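Local structure of cytochrome P450 CYP260B1 (Sorangium cellulosum, 5HIW) at residues A[16-19]-A[20-23]; A[108-111]-A[112-116]; A[166-169]-A[170-174]. The protein is a bacterial cytochrome P450, a largely helical haem protein that holds its protoporphyrin IX iron cofactor inside the fold. All blocks are in the same frame, centred on the assembly; numbering follows the deposited sequence. Where two conformers were deposited one is given.

In the fold
All three contacts are local, each within a turn or two of one helix: contact 1 in the first turns of helix 17-28, contact 2 at the close of helix 93-113, contact 3 in the first turns of helix 167-191. Their centres lie 34 to 36 Å apart and none touches another. Contact 1 is the buried one, and a phenylalanine ring meeting a leucine carries it. Contacts 2 and 3 are partly buried: in contact 2 Val111 and Val112 lie inside and the charged chains outside, while in contact 3 Val169 is the one buried valine. They differ in their ends: in contact 2 the backbone bonding loses its regular pattern, whereas contact 3 begins with an aspartate N-cap.

Contact 1: A[16-19]-A[20-23]; sequences SAFG and IHLA
Leu22 lays its CD1 methyl over one face of the Phe18 ring, 3.5 Å above the plane and displaced toward the rim. This is a CH-pi contact, with CD1 3.9 Å from the centroid of the Phe18 ring. The nearest ring atom is CZ, 3.6 Å from Leu22 CD1, while Leu22 CD2 lies close to CE1 of the same ring. Phe18 gets there because its CG stands anti to the backbone N (chi1 -178°), which swings the ring outward and a little forward, to where Leu22 can cover it. His21 comes from another direction: Phe18 CD1 sits at the edge of the imidazole, 4.1 Å from His21 ND1. That nitrogen is buried here and has no partner in the model. Beneath the side chains the backbone is regular, and the bond from Leu22 N to Phe18 O measures 2.9 Å. Ile20 folds back over the start of the helix, its CG1 3.3 Å from Ser16 O. Around this turn, His21 stacks on Phe10 and the Phe18 ring meets Phe382. The whole sits at the beginning of helix 17-28, the helical connection of a beta-alpha-beta unit between strands 4-5 and 31-34.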
loop_
_atom_site.group_PDB
_atom_site.type_symbol
_atom_site.label_atom_id
_atom_site.label_comp_id
_atom_site.label_asym_id
_atom_site.label_seq_id
_atom_site.Cartn_x
_atom_site.Cartn_y
_atom_site.Cartn_z
ATOM N N SER A 16 10.157 -10.149 11.701
ATOM C CA SER A 16 9.977 -11.270 10.829
ATOM C C SER A 16 9.176 -12.420 11.499
ATOM O O SER A 16 8.835 -13.400 10.827
ATOM C CB SER A 16 11.347 -11.749 10.307
ATOM O OG SER A 16 11.968 -12.443 11.395
ATOM N N ALA A 17 8.740 -12.249 12.750
ATOM C CA ALA A 17 8.112 -13.376 13.478
ATOM C C ALA A 17 6.762 -13.714 12.886
ATOM O O ALA A 17 6.364 -14.892 12.839
ATOM C CB ALA A 17 7.956 -13.100 14.966
ATOM N N PHE A 18 6.056 -12.691 12.417
ATOM C CA PHE A 18 4.730 -12.941 11.868
ATOM C C PHE A 18 4.809 -13.716 10.582
ATOM O O PHE A 18 4.051 -14.639 10.386
ATOM C CB PHE A 18 3.998 -11.648 11.646
ATOM C CG PHE A 18 2.586 -11.813 11.128
ATOM C CD1 PHE A 18 1.663 -12.559 11.832
ATOM C CD2 PHE A 18 2.151 -11.132 10.016
ATOM C CE1 PHE A 18 0.389 -12.694 11.400
ATOM C CE2 PHE A 18 0.854 -11.250 9.595
ATOM C CZ PHE A 18 -0.037 -12.041 10.282
ATOM N N GLY A 19 5.742 -13.405 9.700
ATOM C CA GLY A 19 5.790 -14.140 8.430
ATOM C C GLY A 19 6.223 -15.576 8.686
ATOM O O GLY A 19 5.734 -16.515 8.057
ATOM N N ILE A 20 7.120 -15.724 9.634
ATOM C CA ILE A 20 7.550 -17.094 10.062
ATOM C C ILE A 20 6.342 -17.918 10.562
ATOM O O ILE A 20 6.150 -19.105 10.176
ATOM C CB ILE A 20 8.619 -17.006 11.141
ATOM C CG1 ILE A 20 9.950 -16.510 10.525
ATOM C CG2 ILE A 20 8.825 -18.429 11.782
ATOM C CD1 ILE A 20 11.098 -16.190 11.484
ATOM N N HIS A 21 5.573 -17.281 11.414
ATOM C CA HIS A 21 4.333 -17.828 12.021
ATOM C C HIS A 21 3.321 -18.232 10.977
ATOM O O HIS A 21 2.799 -19.356 11.015
ATOM C CB HIS A 21 3.787 -16.739 12.949
ATOM C CG HIS A 21 2.543 -17.068 13.692
ATOM N ND1 HIS A 21 1.380 -16.312 13.561
ATOM C CD2 HIS A 21 2.306 -17.966 14.678
ATOM C CE1 HIS A 21 0.473 -16.790 14.389
ATOM N NE2 HIS A 21 1.004 -17.798 15.062
ATOM N N LEU A 22 3.068 -17.365 10.000
ATOM C CA LEU A 22 2.190 -17.744 8.926
ATOM C C LEU A 22 2.686 -18.859 8.052
ATOM O O LEU A 22 1.891 -19.714 7.634
ATOM C CB LEU A 22 1.844 -16.554 8.010
ATOM C CG LEU A 22 1.059 -15.445 8.710
ATOM C CD1 LEU A 22 0.781 -14.379 7.669
ATOM C CD2 LEU A 22 -0.261 -15.900 9.335
ATOM N N ALA A 23 3.963 -18.836 7.690
ATOM C CA ALA A 23 4.456 -19.902 6.837
ATOM C C ALA A 23 4.413 -21.279 7.600
ATOM O O ALA A 23 4.087 -22.286 6.972
ATOM C CB ALA A 23 5.868 -19.604 6.389
#

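Contact 2: A[108-111]-A[112-116]; sequences ARRV and VERLV
Val112 packs back against the preceding turn, its CG2 methyl 3.2 Å from Ala108 O, the same oxygen that accepts the hydrogen bond from Val112 N at 2.9 Å. This is the close, buried side. Val111 and Val112 turn inward with Ala108, which rests on Leu354 of helix 341-358 and Met131 of helix 130-140, while Val111 reaches Phe127 of helix 123-128. The outer side is charged and more exposed, and less sharply defined: Arg110 was modelled in two conformers. In the one given its chain runs beside that of Arg114 without contact between the charged atoms, a pairing that stays doubtful. Arg114 has its CG anti to the carbonyl carbon (chi1 -67°), which sends the extended chain back over the previous turn and brings Arg110 O over one guanidinium face. The backbone slackens here too. Arg114 N donates to Arg110 O at 3.2 Å and only weakly to Val111 O, and Leu115 N turns to Val112 O at 2.8 Å. Such bonding to the carbonyl three residues back, with a type I beta turn from Glu113 to Val116, is characteristic of a helix running out into a loop.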
loop_
_atom_site.group_PDB
_atom_site.type_symbol
_atom_site.label_atom_id
_atom_site.label_comp_id
_atom_site.label_asym_id
_atom_site.label_seq_id
_atom_site.Cartn_x
_atom_site.Cartn_y
_atom_site.Cartn_z
ATOM N N ALA A 108 10.063 15.485 -0.939
ATOM C CA ALA A 108 11.051 14.730 -0.153
ATOM C C ALA A 108 12.106 15.667 0.427
ATOM O O ALA A 108 12.537 15.514 1.590
ATOM C CB ALA A 108 11.713 13.632 -1.032
ATOM N N ARG A 109 12.583 16.621 -0.379
ATOM C CA ARG A 109 13.570 17.590 0.135
ATOM C C ARG A 109 13.046 18.383 1.319
ATOM O O ARG A 109 13.787 18.596 2.242
ATOM C CB ARG A 109 14.040 18.608 -0.926
ATOM C CG ARG A 109 15.185 18.020 -1.742
ATOM C CD ARG A 109 15.799 18.987 -2.733
ATOM N NE ARG A 109 16.438 18.202 -3.785
ATOM C CZ ARG A 109 17.517 17.447 -3.596
ATOM N NH1 ARG A 109 18.154 17.384 -2.428
ATOM N NH2 ARG A 109 17.994 16.763 -4.601
ATOM N N ARG A 110 11.791 18.800 1.260
ATOM C CA ARG A 110 11.170 19.602 2.316
ATOM C C ARG A 110 11.049 18.723 3.589
ATOM O O ARG A 110 11.332 19.146 4.719
ATOM C CB ARG A 110 9.805 20.089 1.810
ATOM C CG ARG A 110 8.980 21.007 2.728
ATOM C CD ARG A 110 7.637 21.439 2.091
ATOM N NE ARG A 110 7.632 21.417 0.610
ATOM C CZ ARG A 110 6.788 20.691 -0.138
ATOM N NH1 ARG A 110 5.841 19.951 0.436
ATOM N NH2 ARG A 110 6.884 20.706 -1.465
ATOM N N VAL A 111 10.603 17.498 3.391
ATOM C CA VAL A 111 10.379 16.564 4.497
ATOM C C VAL A 111 11.698 16.295 5.222
ATOM O O VAL A 111 11.785 16.342 6.470
ATOM C CB VAL A 111 9.678 15.266 3.986
ATOM C CG1 VAL A 111 9.721 14.186 5.054
ATOM C CG2 VAL A 111 8.257 15.514 3.608
ATOM N N VAL A 112 12.766 16.051 4.465
ATOM C CA VAL A 112 14.042 15.706 5.010
ATOM C C VAL A 112 14.681 16.941 5.698
ATOM O O VAL A 112 15.251 16.826 6.795
ATOM C CB VAL A 112 14.968 15.192 3.909
ATOM C CG1 VAL A 112 16.411 15.177 4.366
ATOM C CG2 VAL A 112 14.539 13.793 3.471
ATOM N N GLU A 113 14.541 18.114 5.056
ATOM C CA GLU A 113 15.026 19.398 5.579
ATOM C C GLU A 113 14.539 19.638 7.006
ATOM O O GLU A 113 15.285 20.149 7.863
ATOM C CB GLU A 113 14.560 20.565 4.683
ATOM C CG GLU A 113 14.876 21.966 5.212
ATOM C CD GLU A 113 16.362 22.184 5.294
ATOM O OE1 GLU A 113 17.015 21.657 4.383
ATOM O OE2 GLU A 113 16.877 22.840 6.240
ATOM N N ARG A 114 13.282 19.279 7.269
ATOM C CA ARG A 114 12.699 19.478 8.592
ATOM C C ARG A 114 13.444 18.708 9.641
ATOM O O ARG A 114 13.335 19.065 10.798
ATOM C CB ARG A 114 11.221 19.091 8.689
ATOM C CG ARG A 114 10.243 19.965 7.883
ATOM C CD ARG A 114 8.833 19.358 7.767
ATOM N NE ARG A 114 8.080 20.080 6.737
ATOM C CZ ARG A 114 7.226 19.547 5.846
ATOM N NH1 ARG A 114 6.889 18.246 5.847
ATOM N NH2 ARG A 114 6.655 20.369 4.965
ATOM N N LEU A 115 14.150 17.623 9.285
ATOM C CA LEU A 115 14.789 16.809 10.304
ATOM C C LEU A 115 16.201 17.247 10.614
ATOM O O LEU A 115 16.844 16.708 11.536
ATOM C CB LEU A 115 14.789 15.326 9.914
ATOM C CG LEU A 115 13.411 14.646 9.730
ATOM C CD1 LEU A 115 13.592 13.140 9.402
ATOM C CD2 LEU A 115 12.583 14.818 10.990
ATOM N N VAL A 116 16.689 18.190 9.817
ATOM C CA VAL A 116 18.113 18.460 9.732
ATOM C C VAL A 116 18.717 18.943 11.064
ATOM O O VAL A 116 19.895 18.678 11.343
ATOM C CB VAL A 116 18.402 19.478 8.600
ATOM C CG1 VAL A 116 19.645 20.329 8.887
ATOM C CG2 VAL A 116 18.545 18.734 7.280
#

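Contact 3: A[166-169]-A[170-174]; sequences DPVV and VAEGR
Glu172 lies alongside Val168, one helical turn on, and both side chains point the same way. Starting at the root, Glu172 CB is 3.6 Å from each of two carbonyl oxygens, Val168 O and Val169 O. Next along, CG passes Val168 O more distantly, and CD keeps about the same separation from that oxygen. At the tip, OE2 comes to 3.5 Å from the CG2 methyl of Val168, a polar atom beside an apolar one, though the placing of the Val168 methyls is less sure. The backbone ties the same pair together, with Glu172 N donating to Val168 O at 2.7 Å.

The other bonds of the turn are less uniform. Val170 N points almost straight at Asp166 O, 2.9 Å away, whereas Ala171 N stands above the plane of the Pro167 carbonyl, 47° out of it, at 3.0 Å from Pro167 O. Val170 also brings its CG2 methyl to 3.1 Å from Asp166 O, so that oxygen meets both the amide and a methyl of one residue. Val169 is the buried valine of the group, and Gly173 N makes a nearly linear bond to its carbonyl. Farther along, Ser175 OG hydrogen-bonds to the carbonyl oxygens of Ala171 and Glu172.

Asp166 occupies the N-cap. Its carboxylate accepts from Val168 N and Val169 N, though both bonds are weak and the position of the accepting oxygen is less sure. A negative group at this end would be expected to suit the helix dipole. The chemistry is therefore that of a helix start: backbone bonds hold the first turn, with a weak acidic cap probably assisting, while the side chains of Glu172 and Val168 meet by van der Waals contact and their residues are joined by the backbone bond.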
loop_
_atom_site.group_PDB
_atom_site.type_symbol
_atom_site.label_atom_id
_atom_site.label_comp_id
_atom_site.label_asym_id
_atom_site.label_seq_id
_atom_site.Cartn_x
_atom_site.Cartn_y
_atom_site.Cartn_z
ATOM N N ASP A 166 -21.066 -0.079 9.464
ATOM C CA ASP A 166 -21.536 1.005 10.325
ATOM C C ASP A 166 -22.134 2.193 9.544
ATOM O O ASP A 166 -21.412 2.924 8.845
ATOM C CB ASP A 166 -20.343 1.441 11.154
ATOM C CG ASP A 166 -20.696 2.432 12.203
ATOM O OD1 ASP A 166 -21.665 3.215 12.015
ATOM O OD2 ASP A 166 -19.923 2.467 13.176
ATOM N N PRO A 167 -23.462 2.382 9.621
ATOM C CA PRO A 167 -24.027 3.410 8.724
ATOM C C PRO A 167 -23.664 4.859 9.092
ATOM O O PRO A 167 -23.766 5.710 8.219
ATOM C CB PRO A 167 -25.551 3.181 8.814
ATOM C CG PRO A 167 -25.711 1.826 9.439
ATOM C CD PRO A 167 -24.514 1.630 10.326
ATOM N N VAL A 168 -23.257 5.142 10.343
ATOM C CA VAL A 168 -22.792 6.503 10.708
ATOM C C VAL A 168 -21.414 6.775 10.090
ATOM O O VAL A 168 -21.167 7.839 9.533
ATOM C CB VAL A 168 -22.694 6.787 12.246
ATOM C CG1 VAL A 168 -21.676 5.885 12.954
ATOM C CG2 VAL A 168 -22.319 8.250 12.487
ATOM N N VAL A 169 -20.540 5.791 10.196
ATOM C CA VAL A 169 -19.190 5.917 9.738
ATOM C C VAL A 169 -19.177 6.008 8.218
ATOM O O VAL A 169 -18.461 6.826 7.663
ATOM C CB VAL A 169 -18.355 4.709 10.172
ATOM C CG1 VAL A 169 -17.009 4.771 9.495
ATOM C CG2 VAL A 169 -18.206 4.682 11.685
ATOM N N VAL A 170 -19.975 5.156 7.568
ATOM C CA VAL A 170 -20.175 5.222 6.098
ATOM C C VAL A 170 -20.695 6.586 5.706
ATOM O O VAL A 170 -20.167 7.219 4.769
ATOM C CB VAL A 170 -21.138 4.102 5.592
ATOM C CG1 VAL A 170 -21.431 4.251 4.071
ATOM C CG2 VAL A 170 -20.525 2.752 5.877
ATOM N N ALA A 171 -21.721 7.047 6.451
ATOM C CA ALA A 171 -22.277 8.382 6.255
ATOM C C ALA A 171 -21.206 9.473 6.413
ATOM O O ALA A 171 -21.190 10.429 5.630
ATOM C CB ALA A 171 -23.444 8.635 7.215
ATOM N N GLU A 172 -20.323 9.332 7.405
ATOM C CA GLU A 172 -19.221 10.311 7.536
ATOM C C GLU A 172 -18.195 10.213 6.371
ATOM O O GLU A 172 -17.796 11.244 5.813
ATOM C CB GLU A 172 -18.526 10.237 8.890
ATOM C CG GLU A 172 -19.215 11.186 9.880
ATOM C CD GLU A 172 -19.127 10.713 11.305
ATOM O OE1 GLU A 172 -18.101 10.074 11.648
ATOM O OE2 GLU A 172 -20.080 10.968 12.085
ATOM N N GLY A 173 -17.838 8.978 5.993
ATOM C CA GLY A 173 -17.121 8.747 4.714
ATOM C C GLY A 173 -17.748 9.446 3.519
ATOM O O GLY A 173 -17.049 10.142 2.758
ATOM N N ARG A 174 -19.085 9.323 3.396
ATOM C CA ARG A 174 -19.828 9.885 2.267
ATOM C C ARG A 174 -19.733 11.402 2.264
ATOM O O ARG A 174 -19.527 12.019 1.204
ATOM C CB ARG A 174 -21.299 9.401 2.309
ATOM C CG ARG A 174 -21.905 8.920 0.984
ATOM C CD ARG A 174 -23.204 8.136 1.210
ATOM N NE ARG A 174 -23.927 8.622 2.387
ATOM C CZ ARG A 174 -24.445 7.859 3.345
ATOM N NH1 ARG A 174 -24.367 6.541 3.285
ATOM N NH2 ARG A 174 -25.070 8.421 4.361
#